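Long-range contact in phist (Plasmodium falciparum, PDB 4JLE), which binds the virulence factor PfEMP1, probably its cytoplasmic tail through this PHIST domain, and comigrates with it to knobs on the infected red cell surface: residues Y19-I24 with F44-E49. Sequence-based numbering, arbitrary orientation.
With ACT (acetate ion), chain H.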
ATOM      1  N   TYR B  19      12.642  16.452  12.360  1.00 55.44           N
ATOM      2  CA  TYR B  19      11.568  17.397  12.698  1.00 55.89           C
ATOM      3  C   TYR B  19      11.055  17.177  14.086  1.00 63.35           C
ATOM      4  O   TYR B  19      11.039  16.048  14.557  1.00 65.12           O
ATOM      5  CB  TYR B  19      10.354  17.278  11.736  1.00 56.19           C
ATOM      6  CG  TYR B  19      10.651  16.672  10.386  1.00 57.11           C
ATOM      7  CD1 TYR B  19      11.179  17.441   9.359  1.00 59.89           C
ATOM      8  CD2 TYR B  19      10.388  15.328  10.131  1.00 57.54           C
ATOM      9  CE1 TYR B  19      11.472  16.885   8.115  1.00 62.60           C
ATOM     10  CE2 TYR B  19      10.671  14.758   8.887  1.00 58.86           C
ATOM     11  CZ  TYR B  19      11.229  15.541   7.886  1.00 71.42           C
ATOM     12  OH  TYR B  19      11.555  15.010   6.660  1.00 79.49           O
ATOM     13  N   THR B  20      10.564  18.242  14.718  1.00 60.81           N
ATOM     14  CA  THR B  20       9.901  18.191  16.022  1.00 60.05           C
ATOM     15  C   THR B  20       8.430  18.599  15.797  1.00 62.54           C
ATOM     16  O   THR B  20       8.113  19.119  14.724  1.00 60.61           O
ATOM     17  CB  THR B  20      10.629  19.074  17.043  1.00 63.81           C
ATOM     18  OG1 THR B  20      10.288  20.442  16.825  1.00 66.55           O
ATOM     19  CG2 THR B  20      12.137  18.895  17.002  1.00 61.64           C
ATOM     20  N   ALA B  21       7.537  18.379  16.785  1.00 59.95           N
ATOM     21  CA  ALA B  21       6.136  18.797  16.652  1.00 60.17           C
ATOM     22  C   ALA B  21       6.023  20.324  16.774  1.00 63.03           C
ATOM     23  O   ALA B  21       5.237  20.950  16.046  1.00 62.13           O
ATOM     24  CB  ALA B  21       5.281  18.120  17.707  1.00 61.26           C
ATOM     25  N   GLU B  22       6.867  20.908  17.664  1.00 58.50           N
ATOM     26  CA  GLU B  22       6.963  22.329  17.971  1.00 58.79           C
ATOM     27  C   GLU B  22       7.383  23.111  16.731  1.00 60.24           C
ATOM     28  O   GLU B  22       6.752  24.118  16.431  1.00 61.34           O
ATOM     29  CB  GLU B  22       7.954  22.565  19.126  1.00 61.33           C
ATOM     30  CG  GLU B  22       7.626  23.757  20.011  1.00 77.60           C
ATOM     31  CD  GLU B  22       8.244  23.659  21.392  1.00110.14           C
ATOM     32  OE1 GLU B  22       9.362  24.193  21.578  1.00107.15           O
ATOM     33  OE2 GLU B  22       7.630  23.012  22.274  1.00105.80           O
ATOM     34  N   GLU B  23       8.411  22.623  15.992  1.00 53.31           N
ATOM     35  CA  GLU B  23       8.908  23.178  14.726  1.00 51.63           C
ATOM     36  C   GLU B  23       7.784  23.257  13.682  1.00 52.75           C
ATOM     37  O   GLU B  23       7.611  24.286  13.032  1.00 50.86           O
ATOM     38  CB  GLU B  23      10.041  22.272  14.186  1.00 53.08           C
ATOM     39  CG  GLU B  23      10.537  22.602  12.779  1.00 56.38           C
ATOM     40  CD  GLU B  23      11.413  21.567  12.100  1.00 60.41           C
ATOM     41  OE1 GLU B  23      11.472  20.408  12.570  1.00 63.56           O
ATOM     42  OE2 GLU B  23      11.970  21.898  11.032  1.00 44.27           O
ATOM     43  N   ILE B  24       7.030  22.144  13.535  1.00 48.72           N
ATOM     44  CA  ILE B  24       5.921  21.986  12.581  1.00 47.45           C
ATOM     45  C   ILE B  24       4.775  22.926  12.955  1.00 50.78           C
ATOM     46  O   ILE B  24       4.262  23.610  12.065  1.00 50.18           O
ATOM     47  CB  ILE B  24       5.452  20.486  12.429  1.00 48.40           C
ATOM     48  CG1 ILE B  24       6.612  19.541  12.037  1.00 48.49           C
ATOM     49  CG2 ILE B  24       4.275  20.328  11.463  1.00 45.84           C
ATOM     50  CD1 ILE B  24       7.399  19.843  10.789  1.00 56.17           C
ATOM     51  N   PHE B  44       4.804  18.092   5.126  1.00 49.49           N
ATOM     52  CA  PHE B  44       4.131  16.926   4.580  1.00 51.74           C
ATOM     53  C   PHE B  44       4.864  15.644   4.963  1.00 54.96           C
ATOM     54  O   PHE B  44       4.194  14.648   5.212  1.00 51.58           O
ATOM     55  CB  PHE B  44       3.915  17.035   3.058  1.00 55.29           C
ATOM     56  CG  PHE B  44       2.718  17.890   2.668  1.00 58.70           C
ATOM     57  CD1 PHE B  44       1.458  17.656   3.225  1.00 63.21           C
ATOM     58  CD2 PHE B  44       2.838  18.894   1.705  1.00 60.68           C
ATOM     59  CE1 PHE B  44       0.352  18.443   2.857  1.00 64.33           C
ATOM     60  CE2 PHE B  44       1.730  19.655   1.319  1.00 63.32           C
ATOM     61  CZ  PHE B  44       0.499  19.435   1.909  1.00 61.88           C
ATOM     62  N   SER B  45       6.229  15.680   5.068  1.00 52.36           N
ATOM     63  CA  SER B  45       7.033  14.522   5.496  1.00 50.71           C
ATOM     64  C   SER B  45       6.685  14.154   6.934  1.00 52.87           C
ATOM     65  O   SER B  45       6.454  12.990   7.224  1.00 52.55           O
ATOM     66  CB  SER B  45       8.521  14.816   5.379  1.00 53.14           C
ATOM     67  OG  SER B  45       8.913  14.862   4.019  1.00 66.13           O
ATOM     68  N   TYR B  46       6.611  15.154   7.822  1.00 49.65           N
ATOM     69  CA  TYR B  46       6.239  14.948   9.221  1.00 49.16           C
ATOM     70  C   TYR B  46       4.826  14.378   9.347  1.00 51.54           C
ATOM     71  O   TYR B  46       4.587  13.543  10.204  1.00 50.35           O
ATOM     72  CB  TYR B  46       6.331  16.270   9.998  1.00 49.93           C
ATOM     73  CG  TYR B  46       5.807  16.181  11.415  1.00 51.29           C
ATOM     74  CD1 TYR B  46       6.645  15.821  12.467  1.00 53.32           C
ATOM     75  CD2 TYR B  46       4.479  16.493  11.712  1.00 51.67           C
ATOM     76  CE1 TYR B  46       6.167  15.723  13.772  1.00 55.13           C
ATOM     77  CE2 TYR B  46       3.987  16.397  13.018  1.00 52.84           C
ATOM     78  CZ  TYR B  46       4.843  16.031  14.049  1.00 64.99           C
ATOM     79  OH  TYR B  46       4.392  15.980  15.348  1.00 71.83           O
ATOM     80  N   VAL B  47       3.889  14.892   8.549  1.00 49.76           N
ATOM     81  CA  VAL B  47       2.473  14.504   8.570  1.00 50.20           C
ATOM     82  C   VAL B  47       2.326  13.083   8.002  1.00 53.32           C
ATOM     83  O   VAL B  47       1.643  12.282   8.627  1.00 48.63           O
ATOM     84  CB  VAL B  47       1.574  15.554   7.841  1.00 54.19           C
ATOM     85  CG1 VAL B  47       0.193  14.993   7.486  1.00 54.57           C
ATOM     86  CG2 VAL B  47       1.441  16.811   8.692  1.00 53.80           C
ATOM     87  N   HIS B  48       2.988  12.778   6.852  1.00 53.86           N
ATOM     88  CA  HIS B  48       3.001  11.449   6.259  1.00 56.53           C
ATOM     89  C   HIS B  48       3.460  10.445   7.329  1.00 58.70           C
ATOM     90  O   HIS B  48       2.781   9.444   7.573  1.00 57.49           O
ATOM     91  CB  HIS B  48       3.921  11.375   5.007  1.00 60.28           C
ATOM     92  CG  HIS B  48       3.472  12.141   3.782  1.00 66.71           C
ATOM     93  ND1 HIS B  48       2.124  12.441   3.542  1.00 69.40           N
ATOM     94  CD2 HIS B  48       4.218  12.658   2.765  1.00 70.97           C
ATOM     95  CE1 HIS B  48       2.103  13.127   2.402  1.00 69.95           C
ATOM     96  NE2 HIS B  48       3.336  13.282   1.891  1.00 70.88           N
ATOM     97  N   GLU B  49       4.562  10.775   8.038  1.00 53.97           N
ATOM     98  CA  GLU B  49       5.135   9.918   9.072  1.00 53.32           C
ATOM     99  C   GLU B  49       4.191   9.732  10.276  1.00 55.42           C
ATOM    100  O   GLU B  49       4.029   8.599  10.740  1.00 55.86           O
ATOM    101  CB  GLU B  49       6.504  10.441   9.520  1.00 54.82           C
ATOM    102  CG  GLU B  49       7.293   9.476  10.403  1.00 69.78           C
ATOM    103  CD  GLU B  49       7.430   8.027   9.945  1.00 97.71           C
ATOM    104  OE1 GLU B  49       7.687   7.782   8.741  1.00 97.05           O
ATOM    105  OE2 GLU B  49       7.296   7.131  10.810  1.00 88.55           O
TER
HETATM  106  C   ACT H 201      12.432  12.178  11.791  1.00 77.31           C
HETATM  107  O   ACT H 201      12.628  11.219  12.571  1.00 98.00           O
HETATM  108  OXT ACT H 201      12.145  13.339  12.178  1.00 74.16           O
HETATM  109  CH3 ACT H 201      12.558  11.902  10.266  1.00 72.60           C
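Apolar packing carries this contact, and Tyr46 is its centre. With CG anti to the backbone N (chi1 173°), its ring reaches from helix 37-72 to the start of helix 21-28. Ile24 lays CG1 over one ring face, a CH-pi contact 3.7 Å from the centroid and 20° off the normal, while its CD1 packs on Tyr46 CB; a branched aliphatic suits this buried place because it covers ring and stem together. At the far end, Ala21 is small enough for its CB to lie 3.3 Å from Tyr46 OH. Tyr19 lies across the helix: its CB is 4.1 Å from Tyr46 CD1, and its OH comes to 3.3 Å from Ser45 CB. Ser45 OG bonds instead to Asn41 O. In the PHIST domain, a three-helix bundle, the short helix 21-28 thus packs on the first long helix, whose Phe44 and Val47 meet the second subunit. Polar bonds cap the start of the short helix. Thr20 and Glu23 form a capping box: the short Thr20 hydroxyl, OG1, accepts from Glu23 N (3.0 Å), and the longer Glu23 carboxylate reaches back so that the anti lone pair of OE1 accepts from Thr20 N (3.2 Å). An acetate accepts from Tyr19 N and Lys18 N.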